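Local coordinates for protein enoyl-CoA hydratase/isomerase (Mycobacterium avium, PDB 3P5M) that probably catalyses hydration or double-bond isomerisation of enoyl-coenzyme A thioesters, as a member of the crotonase family, at residues D13-R18 and S50-L55; K93-G98 and A113-V118; G107-L112 and G138-L143. All coordinates share one frame; numbering follows the deposited sequence.

Contact 1: residues D13-R18 and S50-L55; sequences DGAVLR and SVRAVL
Leu17 rests its CB against both methyls of Val51, the nearer being CG1 at 3.8 Å, on the sheet face that Val54 shares and Ala45 of helix 32-47 covers. On the other face, CG1 of Val16, anti to the backbone N (chi1 175°), reaches CB of Leu55 at 3.9 Å against Leu191 of helix 183-195. Between these two apolar layers the strands run parallel, tied by Leu17 N to Ala53 O (2.9 Å) and Leu55 N to Leu17 O (2.8 Å). This is the tight part. Toward the chain starts of the segments the pairing shifts: Ala15 lies nearest Val51 but Val16 nearest Ala53, and Ala15 O takes Arg52 N at 2.7 Å together with a weak bond from Ala53 N. Beyond it the contact opens to solvent, where Gly14 and Ser50 approach through water 1, which donates to Gly14 O (2.6 Å) and weakly to Ser50 O. Gly14, with positive phi, belongs to the type II' turn of the 8-13/16-21 hairpin. Arg18 folds back to that turn, its NE in a salt bridge with Asp13 OD2 (2.7 Å), which is tilted from the guanidinium plane; Leu55 CD2 lies over one guanidinium face. The contact thus closes a beta-alpha-beta unit sealed by apolar layers, with water and the Asp13-Arg18 pair at the turn and solvent-facing end, while Arg52 leads away to Gly197 and Thr199.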
loop_
_atom_site.group_PDB
_atom_site.type_symbol
_atom_site.label_atom_id
_atom_site.label_comp_id
_atom_site.label_asym_id
_atom_site.label_seq_id
_atom_site.Cartn_x
_atom_site.Cartn_y
_atom_site.Cartn_z
ATOM N N ASP B 13 -38.227 3.332 6.775
ATOM C CA ASP B 13 -37.460 3.816 7.915
ATOM C C ASP B 13 -37.103 5.260 7.573
ATOM O O ASP B 13 -36.008 5.533 7.108
ATOM C CB ASP B 13 -36.204 2.934 8.095
ATOM C CG ASP B 13 -35.291 3.372 9.259
ATOM O OD1 ASP B 13 -35.513 4.414 9.912
ATOM O OD2 ASP B 13 -34.311 2.639 9.516
ATOM N N GLY B 14 -38.042 6.176 7.786
ATOM C CA GLY B 14 -37.844 7.594 7.486
ATOM C C GLY B 14 -37.810 7.773 5.978
ATOM O O GLY B 14 -38.689 7.293 5.269
ATOM N N ALA B 15 -36.767 8.421 5.481
ATOM C CA ALA B 15 -36.633 8.610 4.046
ATOM C C ALA B 15 -35.913 7.458 3.339
ATOM O O ALA B 15 -35.625 7.538 2.141
ATOM C CB ALA B 15 -35.967 9.923 3.764
ATOM N N VAL B 16 -35.656 6.371 4.061
ATOM C CA VAL B 16 -34.963 5.218 3.489
ATOM C C VAL B 16 -35.916 4.055 3.254
ATOM O O VAL B 16 -36.682 3.688 4.162
ATOM C CB VAL B 16 -33.811 4.698 4.426
ATOM C CG1 VAL B 16 -33.177 3.418 3.867
ATOM C CG2 VAL B 16 -32.755 5.786 4.684
ATOM N N LEU B 17 -35.852 3.461 2.055
ATOM C CA LEU B 17 -36.552 2.210 1.790
ATOM C C LEU B 17 -35.560 1.084 2.058
ATOM O O LEU B 17 -34.549 0.984 1.354
ATOM C CB LEU B 17 -37.053 2.095 0.328
ATOM C CG LEU B 17 -37.850 0.835 -0.042
ATOM C CD1 LEU B 17 -39.174 0.758 0.744
ATOM C CD2 LEU B 17 -38.150 0.756 -1.560
ATOM N N ARG B 18 -35.855 0.241 3.048
ATOM C CA ARG B 18 -35.000 -0.924 3.327
ATOM C C ARG B 18 -35.526 -2.192 2.654
ATOM O O ARG B 18 -36.615 -2.677 2.958
ATOM C CB ARG B 18 -34.809 -1.167 4.826
ATOM C CG ARG B 18 -34.365 0.043 5.601
ATOM C CD ARG B 18 -34.380 -0.220 7.112
ATOM N NE ARG B 18 -33.498 0.730 7.793
ATOM C CZ ARG B 18 -32.245 0.479 8.171
ATOM N NH1 ARG B 18 -31.699 -0.712 7.986
ATOM N NH2 ARG B 18 -31.545 1.430 8.770
ATOM N N SER B 50 -41.719 9.680 -0.366
ATOM C CA SER B 50 -41.110 9.596 0.981
ATOM C C SER B 50 -39.700 8.966 0.919
ATOM O O SER B 50 -38.886 9.171 1.816
ATOM C CB SER B 50 -42.018 8.840 1.977
ATOM O OG SER B 50 -42.150 7.463 1.621
ATOM N N VAL B 51 -39.437 8.214 -0.153
ATOM C CA VAL B 51 -38.187 7.469 -0.318
ATOM C C VAL B 51 -37.134 8.348 -1.001
ATOM O O VAL B 51 -37.297 8.769 -2.162
ATOM C CB VAL B 51 -38.403 6.169 -1.119
ATOM C CG1 VAL B 51 -37.082 5.458 -1.357
ATOM C CG2 VAL B 51 -39.383 5.256 -0.390
ATOM N N ARG B 52 -36.082 8.647 -0.255
ATOM C CA ARG B 52 -34.944 9.394 -0.792
ATOM C C ARG B 52 -33.669 8.547 -0.998
ATOM O O ARG B 52 -32.680 9.028 -1.531
ATOM C CB ARG B 52 -34.656 10.597 0.090
ATOM C CG ARG B 52 -35.548 11.770 -0.267
ATOM C CD ARG B 52 -35.492 12.790 0.782
ATOM N NE ARG B 52 -34.361 13.689 0.618
ATOM C CZ ARG B 52 -33.986 14.554 1.556
ATOM N NH1 ARG B 52 -34.670 14.615 2.701
ATOM N NH2 ARG B 52 -32.938 15.340 1.366
ATOM N N ALA B 53 -33.673 7.317 -0.515
ATOM C CA ALA B 53 -32.538 6.406 -0.684
ATOM C C ALA B 53 -33.039 5.004 -0.453
ATOM O O ALA B 53 -33.983 4.803 0.284
ATOM C CB ALA B 53 -31.373 6.740 0.257
ATOM N N VAL B 54 -32.406 4.035 -1.108
ATOM C CA VAL B 54 -32.758 2.638 -0.946
ATOM C C VAL B 54 -31.560 1.929 -0.299
ATOM O O VAL B 54 -30.428 2.148 -0.715
ATOM C CB VAL B 54 -33.085 2.013 -2.322
ATOM C CG1 VAL B 54 -33.283 0.524 -2.196
ATOM C CG2 VAL B 54 -34.343 2.694 -2.946
ATOM N N LEU B 55 -31.822 1.110 0.730
ATOM C CA LEU B 55 -30.788 0.296 1.359
ATOM C C LEU B 55 -31.066 -1.135 1.001
ATOM O O LEU B 55 -32.193 -1.614 1.177
ATOM C CB LEU B 55 -30.809 0.440 2.888
ATOM C CG LEU B 55 -29.914 -0.511 3.717
ATOM C CD1 LEU B 55 -28.413 -0.375 3.415
ATOM C CD2 LEU B 55 -30.173 -0.394 5.193
HETATM O O HOH W 1 -39.332 6.193 3.001
#

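Contact 2: residues K93-G98 and A113-V118; sequences KPVIAG and ACDLVV
Cys114 turns SG anti to its carbonyl carbon (chi1 -59°), and Asp115 does the same with CG (chi1 -53°); the sulphur thereby meets Val95 CG1 and Ala97 CB, each at 3.7 Å, while the carboxylate swings to the start of strand 95-99. There Asp115 OD2 accepts Val95 N at 2.9 Å through its anti lone pair. Val95 O faces the backbone of the other segment, receiving weak bonds from Asp115 N and Leu116 N. Regular parallel pairing takes over further on, with Ala97 N bonded to Leu116 O (3.0 Å) and Val118 N to Ala97 O (2.8 Å), the latter nearly linear at 172°. Ile96 lies alongside Leu116, CG1 to CB at 4.0 Å, and its CG2 meets Val118 CG2 at 4.1 Å, a layer packed against helix 183-195. The reverse face carries Ala97 and Val117. Asp115 OD2 also forms a salt bridge with Lys206 of helix 199-213, whose ammonium is shared with Lys93 O. The carboxylate is buried where the loop enters strand 116-119 of the crotonase fold, and the lysine charge would be expected to keep it ionised; through Val95 N and Lys206, OD2 links the start of strand 95-99, this loop and helix 199-213.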
loop_
_atom_site.group_PDB
_atom_site.type_symbol
_atom_site.label_atom_id
_atom_site.label_comp_id
_atom_site.label_asym_id
_atom_site.label_seq_id
_atom_site.Cartn_x
_atom_site.Cartn_y
_atom_site.Cartn_z
ATOM N N LYS B 93 -32.561 7.574 -7.772
ATOM C CA LYS B 93 -32.336 7.737 -6.342
ATOM C C LYS B 93 -31.194 6.843 -5.907
ATOM O O LYS B 93 -30.991 5.756 -6.481
ATOM C CB LYS B 93 -33.607 7.347 -5.574
ATOM C CG LYS B 93 -34.768 8.314 -5.793
ATOM C CD LYS B 93 -36.072 7.864 -5.098
ATOM C CE LYS B 93 -37.245 8.807 -5.466
ATOM N NZ LYS B 93 -38.452 8.600 -4.593
ATOM N N PRO B 94 -30.411 7.298 -4.932
ATOM C CA PRO B 94 -29.255 6.509 -4.521
ATOM C C PRO B 94 -29.642 5.165 -3.884
ATOM O O PRO B 94 -30.611 5.090 -3.120
ATOM C CB PRO B 94 -28.539 7.414 -3.501
ATOM C CG PRO B 94 -29.606 8.415 -3.079
ATOM C CD PRO B 94 -30.461 8.615 -4.260
ATOM N N VAL B 95 -28.904 4.117 -4.255
ATOM C CA VAL B 95 -29.153 2.747 -3.774
ATOM C C VAL B 95 -27.846 2.325 -3.101
ATOM O O VAL B 95 -26.776 2.369 -3.742
ATOM C CB VAL B 95 -29.462 1.770 -4.948
ATOM C CG1 VAL B 95 -29.758 0.365 -4.450
ATOM C CG2 VAL B 95 -30.678 2.265 -5.771
ATOM N N ILE B 96 -27.936 1.954 -1.820
ATOM C CA ILE B 96 -26.774 1.526 -1.058
ATOM C C ILE B 96 -26.851 0.056 -0.705
ATOM O O ILE B 96 -27.840 -0.403 -0.130
ATOM C CB ILE B 96 -26.591 2.406 0.221
ATOM C CG1 ILE B 96 -26.288 3.829 -0.192
ATOM C CG2 ILE B 96 -25.480 1.887 1.143
ATOM C CD1 ILE B 96 -27.177 4.757 0.451
ATOM N N ALA B 97 -25.799 -0.685 -1.061
ATOM C CA ALA B 97 -25.649 -2.059 -0.605
ATOM C C ALA B 97 -24.841 -2.100 0.710
ATOM O O ALA B 97 -23.720 -1.639 0.759
ATOM C CB ALA B 97 -24.991 -2.919 -1.709
ATOM N N GLY B 98 -25.428 -2.622 1.786
ATOM C CA GLY B 98 -24.643 -2.910 2.972
ATOM C C GLY B 98 -24.331 -4.383 2.859
ATOM O O GLY B 98 -25.215 -5.216 2.964
ATOM N N ALA B 113 -24.062 -3.288 -8.733
ATOM C CA ALA B 113 -24.985 -2.411 -9.445
ATOM C C ALA B 113 -25.351 -1.155 -8.617
ATOM O O ALA B 113 -25.724 -0.115 -9.176
ATOM C CB ALA B 113 -26.243 -3.180 -9.840
ATOM N N CYS B 114 -25.205 -1.238 -7.297
ATOM C CA CYS B 114 -25.598 -0.128 -6.426
ATOM C C CYS B 114 -24.652 1.065 -6.553
ATOM O O CYS B 114 -23.505 0.926 -6.970
ATOM C CB CYS B 114 -25.691 -0.593 -4.969
ATOM S SG CYS B 114 -26.882 -1.922 -4.762
ATOM N N ASP B 115 -25.146 2.237 -6.192
ATOM C CA ASP B 115 -24.322 3.451 -6.218
ATOM C C ASP B 115 -23.193 3.504 -5.204
ATOM O O ASP B 115 -22.140 4.011 -5.501
ATOM C CB ASP B 115 -25.222 4.659 -6.079
ATOM C CG ASP B 115 -26.315 4.621 -7.096
ATOM O OD1 ASP B 115 -25.946 4.712 -8.283
ATOM O OD2 ASP B 115 -27.485 4.457 -6.719
ATOM N N LEU B 116 -23.424 2.983 -4.013
ATOM C CA LEU B 116 -22.406 2.927 -2.976
ATOM C C LEU B 116 -22.528 1.555 -2.380
ATOM O O LEU B 116 -23.630 1.017 -2.332
ATOM C CB LEU B 116 -22.684 3.990 -1.910
ATOM C CG LEU B 116 -22.753 5.451 -2.374
ATOM C CD1 LEU B 116 -23.263 6.329 -1.254
ATOM C CD2 LEU B 116 -21.370 5.949 -2.893
ATOM N N VAL B 117 -21.407 0.969 -1.971
ATOM C CA VAL B 117 -21.402 -0.341 -1.286
ATOM C C VAL B 117 -20.612 -0.151 -0.005
ATOM O O VAL B 117 -19.494 0.368 -0.043
ATOM C CB VAL B 117 -20.723 -1.444 -2.137
ATOM C CG1 VAL B 117 -20.555 -2.761 -1.323
ATOM C CG2 VAL B 117 -21.533 -1.679 -3.455
ATOM N N VAL B 118 -21.207 -0.540 1.119
ATOM C CA VAL B 118 -20.554 -0.471 2.430
ATOM C C VAL B 118 -20.319 -1.912 2.878
ATOM O O VAL B 118 -21.267 -2.668 3.163
ATOM C CB VAL B 118 -21.416 0.318 3.484
ATOM C CG1 VAL B 118 -20.667 0.413 4.811
ATOM C CG2 VAL B 118 -21.788 1.759 2.991
#

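Contact 3: residues G107-L112 and G138-L143; sequences GCSLAL and GGASAL
Ser109 sets its OG against the methyl of Ala140, 3.3 Å from CB, where helix 106-113 passes the start of the short helix 140-143. The hydroxyl lies anti to its own carbonyl carbon (chi1 -51°), which carries it out from the helix wall toward the loop ahead of Ala140. There it hydrogen-bonds to Asp137 O, so the polar end of Ser109 is engaged by the loop, while the methyl of Ala140 is an apolar neighbour. Gly138 passes alongside, its CA 4.2 Å from Ser109 CB. Both glycines of this turn take positive phi, 78° at Gly138 and 92° at Gly139; the lack of a side chain lets Gly138 pass Ser109 CB and spares Gly139 a collision with the preceding carbonyl O. Gly139 is the N-cap of helix 140-143, and its carbonyl O accepts two backbone donors, Leu143 N at 3.0 Å and Ala142 N at 3.1 Å. One turn further along, Leu143 lays CD1 over the backbone of the other helix, 3.6 Å from Ser109 O and 4.3 Å from Leu112 C. It thus covers the peptide groups rather than the Leu112 side chain, which packs on Leu144, Met173 and Ile174. Around this pair, Glu224 of helix 217-231 binds both Gly139 N and Ser141 OG, while Arg150 of a second subunit donates to Leu112 O and packs on Leu143. As in related enzymes, the start of helix 106-113 probably lies at the oxyanion hole. Chemically, the two helices touch through small groups and one leucine, with 200 Å² buried in all; the serine hydroxyl adds a hydrogen bond that links helix 106-113 to the loop before the glycine turn.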
loop_
_atom_site.group_PDB
_atom_site.type_symbol
_atom_site.label_atom_id
_atom_site.label_comp_id
_atom_site.label_asym_id
_atom_site.label_seq_id
_atom_site.Cartn_x
_atom_site.Cartn_y
_atom_site.Cartn_z
ATOM N N GLY B 107 -25.061 -12.392 -6.506
ATOM C CA GLY B 107 -24.924 -11.555 -5.292
ATOM C C GLY B 107 -23.848 -10.487 -5.425
ATOM O O GLY B 107 -23.956 -9.393 -4.862
ATOM N N CYS B 108 -22.798 -10.807 -6.161
ATOM C CA CYS B 108 -21.777 -9.831 -6.469
ATOM C C CYS B 108 -22.320 -8.786 -7.455
ATOM O O CYS B 108 -22.241 -7.565 -7.216
ATOM C CB CYS B 108 -20.514 -10.532 -7.026
ATOM S SG CYS B 108 -19.126 -9.408 -7.341
ATOM N N SER B 109 -22.874 -9.259 -8.570
ATOM C CA SER B 109 -23.482 -8.378 -9.552
ATOM C C SER B 109 -24.443 -7.375 -8.871
ATOM O O SER B 109 -24.403 -6.173 -9.170
ATOM C CB SER B 109 -24.253 -9.214 -10.568
ATOM O OG SER B 109 -23.443 -10.256 -11.100
ATOM N N LEU B 110 -25.286 -7.884 -7.959
ATOM C CA LEU B 110 -26.301 -7.092 -7.245
ATOM C C LEU B 110 -25.696 -5.923 -6.433
ATOM O O LEU B 110 -26.137 -4.753 -6.536
ATOM C CB LEU B 110 -27.062 -8.021 -6.286
ATOM C CG LEU B 110 -28.243 -7.536 -5.453
ATOM C CD1 LEU B 110 -29.324 -6.995 -6.351
ATOM C CD2 LEU B 110 -28.772 -8.777 -4.738
ATOM N N ALA B 111 -24.732 -6.261 -5.585
ATOM C CA ALA B 111 -24.053 -5.275 -4.739
ATOM C C ALA B 111 -23.419 -4.234 -5.660
ATOM O O ALA B 111 -23.579 -3.032 -5.464
ATOM C CB ALA B 111 -22.985 -5.957 -3.903
ATOM N N LEU B 112 -22.738 -4.692 -6.701
ATOM C CA LEU B 112 -21.970 -3.769 -7.568
ATOM C C LEU B 112 -22.817 -2.912 -8.514
ATOM O O LEU B 112 -22.366 -1.872 -9.009
ATOM C CB LEU B 112 -20.873 -4.522 -8.323
ATOM C CG LEU B 112 -19.901 -5.315 -7.452
ATOM C CD1 LEU B 112 -18.735 -5.834 -8.277
ATOM C CD2 LEU B 112 -19.359 -4.464 -6.289
ATOM N N GLY B 138 -26.083 -11.251 -14.573
ATOM C CA GLY B 138 -26.542 -9.977 -14.041
ATOM C C GLY B 138 -26.002 -8.806 -14.824
ATOM O O GLY B 138 -26.463 -7.688 -14.642
ATOM N N GLY B 139 -25.044 -9.058 -15.711
ATOM C CA GLY B 139 -24.283 -8.011 -16.363
ATOM C C GLY B 139 -23.001 -7.699 -15.567
ATOM O O GLY B 139 -22.377 -6.669 -15.797
ATOM N N ALA B 140 -22.600 -8.585 -14.650
ATOM C CA ALA B 140 -21.265 -8.509 -14.020
ATOM C C ALA B 140 -20.116 -8.233 -15.028
ATOM O O ALA B 140 -19.159 -7.492 -14.721
ATOM C CB ALA B 140 -20.960 -9.800 -13.211
ATOM N N SER B 141 -20.205 -8.805 -16.234
ATOM C CA SER B 141 -19.067 -8.690 -17.179
ATOM C C SER B 141 -18.886 -7.254 -17.661
ATOM O O SER B 141 -17.790 -6.861 -18.005
ATOM C CB SER B 141 -19.211 -9.623 -18.387
ATOM O OG SER B 141 -19.516 -10.944 -17.967
ATOM N N ALA B 142 -19.968 -6.483 -17.687
ATOM C CA ALA B 142 -19.894 -5.054 -18.033
ATOM C C ALA B 142 -19.643 -4.194 -16.817
ATOM O O ALA B 142 -18.960 -3.177 -16.941
ATOM C CB ALA B 142 -21.184 -4.592 -18.723
ATOM N N LEU B 143 -20.164 -4.579 -15.648
ATOM C CA LEU B 143 -19.978 -3.763 -14.431
ATOM C C LEU B 143 -18.540 -3.783 -13.936
ATOM O O LEU B 143 -17.927 -2.743 -13.763
ATOM C CB LEU B 143 -20.885 -4.217 -13.268
ATOM C CG LEU B 143 -22.415 -4.139 -13.441
ATOM C CD1 LEU B 143 -23.121 -4.872 -12.317
ATOM C CD2 LEU B 143 -22.817 -2.677 -13.429
#

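Contacts 1 and 2 are consecutive parts of one sheet: strand 53-58 lies between 16-21 and 95-99, and Val54 O takes Ile96 N at 2.7 Å. Lys93 NZ adds a second tie to Val51 O, also 2.7 Å. Their centres lie about 12 Å apart, the same separation as between contacts 2 and 3. Helix 106-113 is followed, after a two-residue loop, by strand 116-119. Contact 1 stays about 9 Å from contact 3 at the nearest atoms. The start of helix 106-113, a likely oxyanion-hole element by family resemblance, belongs to contact 3; contact 2 packs against the same helix through Ala97 CB and Val117 CG2, the latter 3.2 Å from Ala111 O. Contacts 2 and 3 both touch the second subunit.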